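Local coordinates for protein binary enterotoxin of Clostridium perfringens component a (PDB 5H03) that binds NAD(+) and NADH, and probably transfers ADP-ribose to a host-cell protein as the enzymatic component of a two-part enterotoxin, at residues Lys327-Thr332 / Tyr391-Ile396; Gly183-Ala188 / Ile209-Phe214. All coordinates share one frame; numbering follows the deposited sequence.

Contact 1: residues Lys327-Thr332 / Tyr391-Ile396; sequences KWLGKT and YKIDNI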
loop_
_atom_site.group_PDB
_atom_site.type_symbol
_atom_site.label_atom_id
_atom_site.label_comp_id
_atom_site.label_asym_id
_atom_site.label_seq_id
_atom_site.Cartn_x
_atom_site.Cartn_y
_atom_site.Cartn_z
ATOM N N LYS A 327 1.738 13.859 -14.010
ATOM C CA LYS A 327 2.481 13.190 -15.072
ATOM C C LYS A 327 2.341 11.666 -15.001
ATOM O O LYS A 327 2.219 11.000 -16.039
ATOM C CB LYS A 327 3.949 13.600 -14.992
ATOM C CG LYS A 327 4.796 13.189 -16.192
ATOM C CD LYS A 327 6.075 14.020 -16.243
ATOM C CE LYS A 327 7.170 13.340 -17.060
ATOM N NZ LYS A 327 8.520 13.921 -16.755
ATOM N N TRP A 328 2.306 11.094 -13.792
ATOM C CA TRP A 328 2.543 9.664 -13.629
ATOM C C TRP A 328 1.347 8.849 -13.162
ATOM O O TRP A 328 1.292 7.657 -13.453
ATOM C CB TRP A 328 3.703 9.435 -12.655
ATOM C CG TRP A 328 4.979 9.984 -13.166
ATOM C CD1 TRP A 328 5.656 11.078 -12.704
ATOM C CD2 TRP A 328 5.736 9.475 -14.265
ATOM N NE1 TRP A 328 6.803 11.268 -13.446
ATOM C CE2 TRP A 328 6.866 10.303 -14.414
ATOM C CE3 TRP A 328 5.566 8.394 -15.140
ATOM C CZ2 TRP A 328 7.821 10.084 -15.396
ATOM C CZ3 TRP A 328 6.510 8.178 -16.109
ATOM C CH2 TRP A 328 7.626 9.015 -16.232
ATOM N N LEU A 329 0.389 9.448 -12.467
ATOM C CA LEU A 329 -0.774 8.686 -12.001
ATOM C C LEU A 329 -1.511 7.978 -13.146
ATOM O O LEU A 329 -1.784 8.590 -14.179
ATOM C CB LEU A 329 -1.740 9.596 -11.238
ATOM C CG LEU A 329 -1.454 9.791 -9.748
ATOM C CD1 LEU A 329 -2.585 10.557 -9.079
ATOM C CD2 LEU A 329 -1.228 8.452 -9.064
ATOM N N GLY A 330 -1.831 6.696 -12.964
ATOM C CA GLY A 330 -2.538 5.949 -13.988
ATOM C C GLY A 330 -1.706 5.408 -15.145
ATOM O O GLY A 330 -2.250 4.650 -15.965
ATOM N N LYS A 331 -0.426 5.768 -15.262
ATOM C CA LYS A 331 0.365 5.263 -16.377
ATOM C C LYS A 331 0.809 3.814 -16.163
ATOM O O LYS A 331 0.877 3.305 -15.037
ATOM C CB LYS A 331 1.586 6.138 -16.651
ATOM C CG LYS A 331 1.190 7.532 -17.072
ATOM C CD LYS A 331 2.295 8.203 -17.876
ATOM C CE LYS A 331 1.706 9.160 -18.915
ATOM N NZ LYS A 331 0.490 9.876 -18.402
ATOM N N THR A 332 1.113 3.158 -17.281
ATOM C CA THR A 332 1.726 1.837 -17.324
ATOM C C THR A 332 3.188 2.011 -17.727
ATOM O O THR A 332 3.474 2.675 -18.728
ATOM C CB THR A 332 0.983 0.942 -18.325
ATOM O OG1 THR A 332 -0.332 0.667 -17.834
ATOM C CG2 THR A 332 1.692 -0.399 -18.517
ATOM N N TYR A 391 4.235 -2.490 -14.975
ATOM C CA TYR A 391 3.430 -2.118 -13.826
ATOM C C TYR A 391 2.663 -0.837 -14.132
ATOM O O TYR A 391 3.111 0.003 -14.918
ATOM C CB TYR A 391 4.276 -1.989 -12.549
ATOM C CG TYR A 391 5.315 -0.896 -12.537
ATOM C CD1 TYR A 391 4.987 0.376 -12.089
ATOM C CD2 TYR A 391 6.651 -1.156 -12.888
ATOM C CE1 TYR A 391 5.926 1.378 -12.045
ATOM C CE2 TYR A 391 7.622 -0.143 -12.843
ATOM C CZ TYR A 391 7.237 1.123 -12.414
ATOM O OH TYR A 391 8.139 2.167 -12.351
ATOM N N LYS A 392 1.478 -0.731 -13.547
ATOM C CA LYS A 392 0.646 0.464 -13.640
ATOM C C LYS A 392 0.680 1.215 -12.321
ATOM O O LYS A 392 0.610 0.603 -11.250
ATOM C CB LYS A 392 -0.794 0.117 -14.009
ATOM C CG LYS A 392 -1.467 -0.859 -13.077
ATOM C CD LYS A 392 -2.833 -1.302 -13.658
ATOM C CE LYS A 392 -3.667 -2.128 -12.675
ATOM N NZ LYS A 392 -4.088 -1.346 -11.462
ATOM N N ILE A 393 0.801 2.537 -12.399
ATOM C CA ILE A 393 0.816 3.392 -11.207
ATOM C C ILE A 393 -0.609 3.622 -10.717
ATOM O O ILE A 393 -1.445 4.153 -11.448
ATOM C CB ILE A 393 1.522 4.719 -11.499
ATOM C CG1 ILE A 393 2.955 4.422 -11.924
ATOM C CG2 ILE A 393 1.507 5.632 -10.270
ATOM C CD1 ILE A 393 3.790 5.670 -12.125
ATOM N N ASP A 394 -0.890 3.199 -9.485
ATOM C CA ASP A 394 -2.209 3.284 -8.871
ATOM C C ASP A 394 -2.419 4.535 -8.026
ATOM O O ASP A 394 -3.506 5.115 -8.048
ATOM C CB ASP A 394 -2.432 2.067 -7.992
ATOM C CG ASP A 394 -2.298 0.769 -8.762
ATOM O OD1 ASP A 394 -2.765 0.702 -9.944
ATOM O OD2 ASP A 394 -1.655 -0.145 -8.189
ATOM N N ASN A 395 -1.430 4.885 -7.204
ATOM C CA ASN A 395 -1.538 5.954 -6.227
ATOM C C ASN A 395 -0.150 6.524 -5.976
ATOM O O ASN A 395 0.869 5.832 -6.129
ATOM C CB ASN A 395 -2.150 5.431 -4.923
ATOM C CG ASN A 395 -3.199 6.346 -4.346
ATOM O OD1 ASN A 395 -3.283 7.535 -4.696
ATOM N ND2 ASN A 395 -4.010 5.800 -3.432
ATOM N N ILE A 396 -0.114 7.796 -5.602
ATOM C CA ILE A 396 1.112 8.458 -5.188
ATOM C C ILE A 396 0.826 9.195 -3.892
ATOM O O ILE A 396 -0.160 9.946 -3.808
ATOM C CB ILE A 396 1.646 9.401 -6.280
ATOM C CG1 ILE A 396 2.115 8.569 -7.485
ATOM C CG2 ILE A 396 2.739 10.317 -5.717
ATOM C CD1 ILE A 396 2.617 9.373 -8.668
#
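The indole of Trp328 is approached obliquely by the CD1 methyl of Ile393, which touches Trp328 CB at 3.8 Å. One face of the indole carries the aliphatic part of its own neighbour, with Lys327 CG 3.9 Å above the plane of the Trp328 ring and offset toward its rim. Phe304 meets the same indole edge-to-face, and Phe324 of helix 318-328 adds another ring. The extended end of Ile393 (chi2 -175°) carries CD1 to the close of that helix. Beside it, Leu329 starts out facing away from the strand but turns its tip back: CD2 rests 3.7 Å from Ile396 CG1 and also packs against the backbone at Asn395.

A type II turn from Trp328 to Lys331 leads from the helix into strand 332-335, with Lys331 N bonded to Trp328 O at 3.1 Å. Both hydrogen bonds from strand 389-401 to this turn come from one residue, Ile393. Ile393 N gives a nearly straight bond to Lys331 O at 2.7 Å, while Ile393 O accepts from Gly330 N at 3.0 Å, a more bent bond (135° at the hydrogen) that is tilted from the carbonyl plane. One step on, Thr332 and Lys392 form a non-hydrogen-bonded antiparallel pair, where the edge strand 332-335 begins.

Lys392 starts on the face it shares with Thr332, but its end leads away, bending at the last torsion (chi4 65°) to set NZ 2.9 Å from Asp394 OD1; Asp394 OD2 is held by Thr417. The chemistry is thus divided: apolar branches and backbone bonds join the strand to the helix end, whereas Lys392 NZ, bonded to Asp130 O and Thr131 OG1, and Asp394 O, bonded to Lys127, bridge to the first ADP-ribosyltransferase region.

Contact 2: residues Gly183-Ala188 / Ile209-Phe214; sequences GYSLKA and IKQLNF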
loop_
_atom_site.group_PDB
_atom_site.type_symbol
_atom_site.label_atom_id
_atom_site.label_comp_id
_atom_site.label_asym_id
_atom_site.label_seq_id
_atom_site.Cartn_x
_atom_site.Cartn_y
_atom_site.Cartn_z
ATOM N N GLY A 183 -3.228 -2.382 8.488
ATOM C CA GLY A 183 -2.809 -3.528 7.705
ATOM C C GLY A 183 -3.757 -3.970 6.612
ATOM O O GLY A 183 -3.541 -5.050 6.037
ATOM N N TYR A 184 -4.805 -3.192 6.319
ATOM C CA TYR A 184 -5.858 -3.540 5.363
ATOM C C TYR A 184 -5.757 -2.754 4.056
ATOM O O TYR A 184 -4.979 -1.811 3.922
ATOM C CB TYR A 184 -7.231 -3.359 6.030
ATOM C CG TYR A 184 -7.455 -4.382 7.120
ATOM C CD1 TYR A 184 -7.802 -5.696 6.795
ATOM C CD2 TYR A 184 -7.204 -4.088 8.449
ATOM C CE1 TYR A 184 -7.976 -6.655 7.771
ATOM C CE2 TYR A 184 -7.362 -5.064 9.442
ATOM C CZ TYR A 184 -7.740 -6.348 9.084
ATOM O OH TYR A 184 -7.914 -7.317 10.045
ATOM N N SER A 185 -6.504 -3.235 3.055
ATOM C CA SER A 185 -6.564 -2.655 1.712
ATOM C C SER A 185 -8.026 -2.625 1.255
ATOM O O SER A 185 -8.877 -3.351 1.769
ATOM C CB SER A 185 -5.724 -3.426 0.659
ATOM O OG SER A 185 -4.336 -3.470 0.959
ATOM N N LEU A 186 -8.288 -1.794 0.250
ATOM C CA LEU A 186 -9.626 -1.646 -0.310
ATOM C C LEU A 186 -9.712 -2.187 -1.739
ATOM O O LEU A 186 -8.973 -1.760 -2.627
ATOM C CB LEU A 186 -10.060 -0.180 -0.277
ATOM C CG LEU A 186 -11.184 0.173 0.698
ATOM C CD1 LEU A 186 -10.685 0.128 2.134
ATOM C CD2 LEU A 186 -11.769 1.540 0.373
ATOM N N LYS A 187 -10.625 -3.130 -1.941
ATOM C CA LYS A 187 -10.860 -3.758 -3.239
ATOM C C LYS A 187 -12.257 -3.391 -3.728
ATOM O O LYS A 187 -13.247 -3.702 -3.064
ATOM C CB LYS A 187 -10.670 -5.274 -3.128
ATOM C CG LYS A 187 -10.730 -6.063 -4.402
ATOM C CD LYS A 187 -10.335 -7.490 -4.058
ATOM C CE LYS A 187 -10.698 -8.516 -5.133
ATOM N NZ LYS A 187 -11.261 -9.742 -4.455
ATOM N N ALA A 188 -12.339 -2.689 -4.849
ATOM C CA ALA A 188 -13.638 -2.254 -5.348
ATOM C C ALA A 188 -14.455 -3.461 -5.804
ATOM O O ALA A 188 -13.922 -4.405 -6.395
ATOM C CB ALA A 188 -13.460 -1.258 -6.494
ATOM N N ILE A 209 -9.862 -5.962 2.525
ATOM C CA ILE A 209 -9.123 -7.207 2.387
ATOM C C ILE A 209 -7.735 -7.024 3.005
ATOM O O ILE A 209 -7.232 -5.907 3.148
ATOM C CB ILE A 209 -9.017 -7.606 0.913
ATOM C CG1 ILE A 209 -8.314 -6.493 0.151
ATOM C CG2 ILE A 209 -10.437 -7.804 0.295
ATOM C CD1 ILE A 209 -7.476 -6.978 -1.042
ATOM N N LYS A 210 -7.104 -8.140 3.371
ATOM C CA LYS A 210 -5.758 -8.102 3.941
ATOM C C LYS A 210 -4.749 -8.781 3.028
ATOM O O LYS A 210 -4.706 -10.004 2.973
ATOM C CB LYS A 210 -5.734 -8.759 5.315
ATOM C CG LYS A 210 -4.479 -8.407 6.122
ATOM C CD LYS A 210 -4.732 -8.646 7.585
ATOM C CE LYS A 210 -3.484 -8.489 8.403
ATOM N NZ LYS A 210 -3.863 -8.543 9.855
ATOM N N GLN A 211 -3.915 -8.008 2.342
ATOM C CA GLN A 211 -2.864 -8.637 1.556
ATOM C C GLN A 211 -1.590 -8.832 2.385
ATOM O O GLN A 211 -1.355 -8.161 3.396
ATOM C CB GLN A 211 -2.545 -7.864 0.271
ATOM C CG GLN A 211 -2.807 -6.382 0.241
ATOM C CD GLN A 211 -2.615 -5.803 -1.151
ATOM O OE1 GLN A 211 -2.609 -6.537 -2.156
ATOM N NE2 GLN A 211 -2.481 -4.477 -1.228
ATOM N N LEU A 212 -0.757 -9.776 1.923
ATOM C CA LEU A 212 0.517 -10.068 2.568
ATOM C C LEU A 212 1.449 -8.883 2.368
ATOM O O LEU A 212 1.727 -8.501 1.228
ATOM C CB LEU A 212 1.137 -11.337 1.982
ATOM C CG LEU A 212 2.322 -11.971 2.712
ATOM C CD1 LEU A 212 2.074 -12.018 4.206
ATOM C CD2 LEU A 212 2.580 -13.360 2.165
ATOM N N ASN A 213 1.926 -8.301 3.477
ATOM C CA ASN A 213 2.795 -7.112 3.439
ATOM C C ASN A 213 3.516 -7.035 4.791
ATOM O O ASN A 213 2.967 -6.496 5.756
ATOM C CB ASN A 213 1.952 -5.857 3.179
ATOM C CG ASN A 213 2.785 -4.583 3.093
ATOM O OD1 ASN A 213 3.988 -4.608 3.322
ATOM N ND2 ASN A 213 2.133 -3.444 2.761
ATOM N N PHE A 214 4.757 -7.525 4.829
ATOM C CA PHE A 214 5.460 -7.674 6.104
ATOM C C PHE A 214 5.885 -6.345 6.724
ATOM O O PHE A 214 6.018 -6.271 7.945
ATOM C CB PHE A 214 6.674 -8.593 5.932
ATOM C CG PHE A 214 6.320 -9.973 5.458
ATOM C CD1 PHE A 214 5.723 -10.879 6.320
ATOM C CD2 PHE A 214 6.577 -10.364 4.159
ATOM C CE1 PHE A 214 5.396 -12.135 5.894
ATOM C CE2 PHE A 214 6.250 -11.636 3.736
ATOM C CZ PHE A 214 5.660 -12.512 4.597
HETATM O O HOH W 1 -3.556 -5.174 3.238
HETATM O O HOH W 2 -1.018 -6.393 5.503
#
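Ser185 OG stands beside its own backbone N (chi1 -61°), and an unstaggered first torsion in Gln211 (chi1 27°) turns that chain toward it, bringing CG to 3.4 Å from Ser185 OG. The extended remainder of the chain carries Gln211 NE2 on to 3.0 Å from Ser185 OG, in a weak, bent hydrogen bond. The other end of that amide is turned to Asn132, where OE1 accepts its firmer bond. The setting is the open end of the beta hairpin formed by strands 185-196 and 199-209, in the sheet of the first ADP-ribosyltransferase region.

Here Ser185 and Ile209 are an antiparallel hydrogen-bonded pair. Ser185 N donates to Ile209 O at 2.8 Å, and Ile209 N returns the bond to Ser185 O at 2.9 Å. Ile209 O also lies at the edge of the Tyr184 ring, near its plane. The extended methylenes of Lys210 slant past the ring, CD touching Tyr184 CE1 at 3.8 Å. Farther along, Ile209 CD1 meets Lys187 CB at 4.2 Å, their side chains crossing at about a right angle.

Past Lys210 the backbones diverge, and water spans the gap. One water bridges Gly183 O, Ser185 OG and Gln211 N; a second donates both its hydrogens, to Gly183 O at 2.9 Å and to Gln211 O at 2.8 Å.

Contact 2 closes before contact 1 opens along the chain, and each belongs to its own ADP-ribosyltransferase region. Their centres lie about 19 Å apart and their nearest atoms about 8 Å. The two five-stranded sheets share the strand order 1-3-5-4-2, consistent with a duplicated fold, but contact 2 joins the fourth and fifth strands, contact 1 the fourth strand and the helix leading into the second. Both also reach across the halves: segment 391-396 bonds residues of the first region, and segment 209-214 runs against strand 293-299 on its way to helix 218-234. The NAD site lies nearer contact 1, the side chain of Tyr391 being about 6 Å from that of Glu303; contact 2 lies away from the known sites.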